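Local coordinates for protein adenylyltransferase MntA (Aphanizomenon flos-aquae 2012/KM1/D3, PDB 7AE2) that transfers AMP from ATP, twice in succession, to a tyrosine of its cognate toxin HepT and thereby neutralizes it as the antitoxin of a type VII system, at residues Phe68-Ile73 with Ile85-Leu90. Numbering follows the deposited sequence.
Sequences FVIPGI and IDIVEL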
ATOM      1  N   PHE B  68      -8.229  14.561   1.558  1.00 69.84           N
ATOM      2  CA  PHE B  68      -8.119  13.264   0.902  1.00 59.95           C
ATOM      3  C   PHE B  68      -9.073  13.101  -0.272  1.00 53.69           C
ATOM      4  O   PHE B  68      -9.033  12.061  -0.937  1.00 54.09           O
ATOM      5  CB  PHE B  68      -8.353  12.138   1.912  1.00 58.26           C
ATOM      6  CG  PHE B  68      -7.313  12.069   2.993  1.00 60.49           C
ATOM      7  CD1 PHE B  68      -6.034  11.616   2.714  1.00 61.94           C
ATOM      8  CD2 PHE B  68      -7.615  12.452   4.290  1.00 62.81           C
ATOM      9  CE1 PHE B  68      -5.076  11.552   3.705  1.00 63.71           C
ATOM     10  CE2 PHE B  68      -6.660  12.389   5.284  1.00 64.94           C
ATOM     11  CZ  PHE B  68      -5.391  11.939   4.991  1.00 65.02           C
ATOM     12  N   VAL B  69      -9.929  14.091  -0.547  1.00 54.31           N
ATOM     13  CA  VAL B  69     -10.826  14.014  -1.699  1.00 55.81           C
ATOM     14  C   VAL B  69     -10.238  14.679  -2.935  1.00 53.56           C
ATOM     15  O   VAL B  69     -10.802  14.536  -4.032  1.00 56.61           O
ATOM     16  CB  VAL B  69     -12.200  14.634  -1.365  1.00 63.36           C
ATOM     17  CG1 VAL B  69     -12.184  16.139  -1.588  1.00 64.86           C
ATOM     18  CG2 VAL B  69     -13.305  13.970  -2.175  1.00 66.59           C
ATOM     19  N   ILE B  70      -9.119  15.398  -2.797  1.00 51.96           N
ATOM     20  CA  ILE B  70      -8.483  16.028  -3.958  1.00 50.16           C
ATOM     21  C   ILE B  70      -8.083  15.006  -5.022  1.00 50.18           C
ATOM     22  O   ILE B  70      -8.346  15.252  -6.210  1.00 50.22           O
ATOM     23  CB  ILE B  70      -7.316  16.907  -3.512  1.00 55.60           C
ATOM     24  CG1 ILE B  70      -7.828  18.137  -2.760  1.00 58.66           C
ATOM     25  CG2 ILE B  70      -6.462  17.329  -4.704  1.00 48.63           C
ATOM     26  CD1 ILE B  70      -6.770  19.185  -2.513  1.00 59.63           C
ATOM     27  N   PRO B  71      -7.447  13.873  -4.687  1.00 50.53           N
ATOM     28  CA  PRO B  71      -7.120  12.902  -5.748  1.00 58.06           C
ATOM     29  C   PRO B  71      -8.336  12.425  -6.523  1.00 52.24           C
ATOM     30  O   PRO B  71      -8.261  12.270  -7.748  1.00 52.64           O
ATOM     31  CB  PRO B  71      -6.451  11.757  -4.976  1.00 51.90           C
ATOM     32  CG  PRO B  71      -5.896  12.401  -3.763  1.00 52.07           C
ATOM     33  CD  PRO B  71      -6.893  13.450  -3.385  1.00 50.78           C
ATOM     34  N   GLY B  72      -9.458  12.188  -5.841  1.00 53.52           N
ATOM     35  CA  GLY B  72     -10.664  11.784  -6.545  1.00 54.58           C
ATOM     36  C   GLY B  72     -11.210  12.879  -7.441  1.00 56.11           C
ATOM     37  O   GLY B  72     -11.714  12.606  -8.534  1.00 57.00           O
ATOM     38  N   ILE B  73     -11.113  14.134  -6.996  1.00 53.16           N
ATOM     39  CA  ILE B  73     -11.583  15.252  -7.808  1.00 55.21           C
ATOM     40  C   ILE B  73     -10.675  15.450  -9.017  1.00 54.43           C
ATOM     41  O   ILE B  73     -11.147  15.619 -10.146  1.00 53.46           O
ATOM     42  CB  ILE B  73     -11.680  16.530  -6.955  1.00 55.76           C
ATOM     43  CG1 ILE B  73     -12.759  16.376  -5.881  1.00 55.71           C
ATOM     44  CG2 ILE B  73     -11.966  17.741  -7.833  1.00 52.88           C
ATOM     45  CD1 ILE B  73     -12.896  17.583  -4.977  1.00 54.74           C
ATOM     46  N   ILE B  85      -2.273   8.923  -7.676  1.00 57.90           N
ATOM     47  CA  ILE B  85      -2.069  10.348  -7.441  1.00 54.21           C
ATOM     48  C   ILE B  85      -1.572  10.532  -6.013  1.00 55.67           C
ATOM     49  O   ILE B  85      -2.227  10.096  -5.058  1.00 59.20           O
ATOM     50  CB  ILE B  85      -3.357  11.151  -7.680  1.00 53.53           C
ATOM     51  CG1 ILE B  85      -3.739  11.126  -9.163  1.00 54.66           C
ATOM     52  CG2 ILE B  85      -3.196  12.579  -7.186  1.00 51.89           C
ATOM     53  CD1 ILE B  85      -5.005  11.899  -9.483  1.00 56.17           C
ATOM     54  N   ASP B  86      -0.416  11.174  -5.869  1.00 53.19           N
ATOM     55  CA  ASP B  86       0.151  11.523  -4.573  1.00 53.52           C
ATOM     56  C   ASP B  86       0.095  13.034  -4.402  1.00 56.05           C
ATOM     57  O   ASP B  86       0.584  13.777  -5.260  1.00 60.25           O
ATOM     58  CB  ASP B  86       1.594  11.027  -4.448  1.00 55.56           C
ATOM     59  N   ILE B  87      -0.498  13.486  -3.301  1.00 54.80           N
ATOM     60  CA  ILE B  87      -0.719  14.904  -3.040  1.00 56.59           C
ATOM     61  C   ILE B  87       0.239  15.364  -1.949  1.00 58.29           C
ATOM     62  O   ILE B  87       0.456  14.656  -0.958  1.00 57.28           O
ATOM     63  CB  ILE B  87      -2.183  15.176  -2.639  1.00 57.42           C
ATOM     64  CG1 ILE B  87      -3.127  14.786  -3.779  1.00 55.40           C
ATOM     65  CG2 ILE B  87      -2.381  16.636  -2.266  1.00 57.70           C
ATOM     66  CD1 ILE B  87      -2.923  15.592  -5.045  1.00 50.59           C
ATOM     67  N   VAL B  88       0.817  16.549  -2.138  1.00 57.09           N
ATOM     68  CA  VAL B  88       1.703  17.171  -1.160  1.00 60.13           C
ATOM     69  C   VAL B  88       1.099  18.510  -0.760  1.00 61.36           C
ATOM     70  O   VAL B  88       0.876  19.376  -1.616  1.00 59.15           O
ATOM     71  CB  VAL B  88       3.126  17.356  -1.709  1.00 62.63           C
ATOM     72  CG1 VAL B  88       3.947  18.221  -0.765  1.00 67.18           C
ATOM     73  CG2 VAL B  88       3.794  16.005  -1.913  1.00 62.69           C
ATOM     74  N   GLU B  89       0.832  18.678   0.534  1.00 64.14           N
ATOM     75  CA  GLU B  89       0.306  19.935   1.054  1.00 68.41           C
ATOM     76  C   GLU B  89       1.457  20.918   1.228  1.00 65.69           C
ATOM     77  O   GLU B  89       2.304  20.743   2.108  1.00 67.58           O
ATOM     78  CB  GLU B  89      -0.423  19.716   2.376  1.00 78.57           C
ATOM     79  CG  GLU B  89      -1.922  19.504   2.243  1.00 86.05           C
ATOM     80  CD  GLU B  89      -2.291  18.055   2.007  1.00 91.47           C
ATOM     81  OE1 GLU B  89      -1.400  17.186   2.118  1.00 93.64           O
ATOM     82  OE2 GLU B  89      -3.477  17.784   1.718  1.00 93.79           O
ATOM     83  N   LEU B  90       1.490  21.957   0.390  1.00 62.67           N
ATOM     84  CA  LEU B  90       2.516  22.983   0.525  1.00 66.23           C
ATOM     85  C   LEU B  90       2.292  23.862   1.748  1.00 69.49           C
ATOM     86  O   LEU B  90       3.209  24.586   2.152  1.00 65.12           O
ATOM     87  CB  LEU B  90       2.569  23.847  -0.735  1.00 62.55           C
ATOM     88  CG  LEU B  90       3.069  23.156  -2.004  1.00 61.05           C
ATOM     89  CD1 LEU B  90       3.015  24.110  -3.184  1.00 53.06           C
ATOM     90  CD2 LEU B  90       4.481  22.627  -1.805  1.00 53.98           C
TER
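In the nucleotidyltransferase fold of MntA, the N-terminal part of helix 70-78 packs on one face of strand 85-89, outermost in this chain's sheet, and Pro71 is the residue that meets both inward-facing isoleucines, Ile85 and Ile87. The proline ring lies across the pair. Its CB faces the branched methyl of Ile85, with CB to CG2 at 4.0 Å, while its far corner reaches the other isoleucine, CG of Pro71 standing 3.7 Å from CG1 of Ile87. The neighbouring CD of Pro71 is 4.0 Å from that same CG1, so this edge of the ring rests against a single methylene. Ile85 also stretches out along the helix: its chi2 of 180° extends the chain, and CD1 ends 3.7 Å from the carbonyl O of Pro71. Ile87 is folded instead. Its chi2 of -63° bends CD1 aside from the CB-CG1 line, and it meets CG2 of Ile70 at 4.0 Å, the two side chains crossing at roughly a right angle. Ile70 puts that methyl forward because CG2 is anti to its backbone N; the Ile70 side chain also touches Tyr51 and Tyr24. Ile85 and Ile87 both lean on Phe47 of the adjoining parallel strand 45-51, so this part of the helix and two strands share one buried apolar layer. Between the isoleucines, Asp86 points to the opposite face, where it touches Asp46; it probably binds one of the two magnesium ions, although its carboxylate is not modelled here. No hydrogen bond spans the two segments: the contact rests on van der Waals packing, mostly between aliphatic groups, and the alternation of the strand separates this greasy face from the one that carries the probable metal ligand.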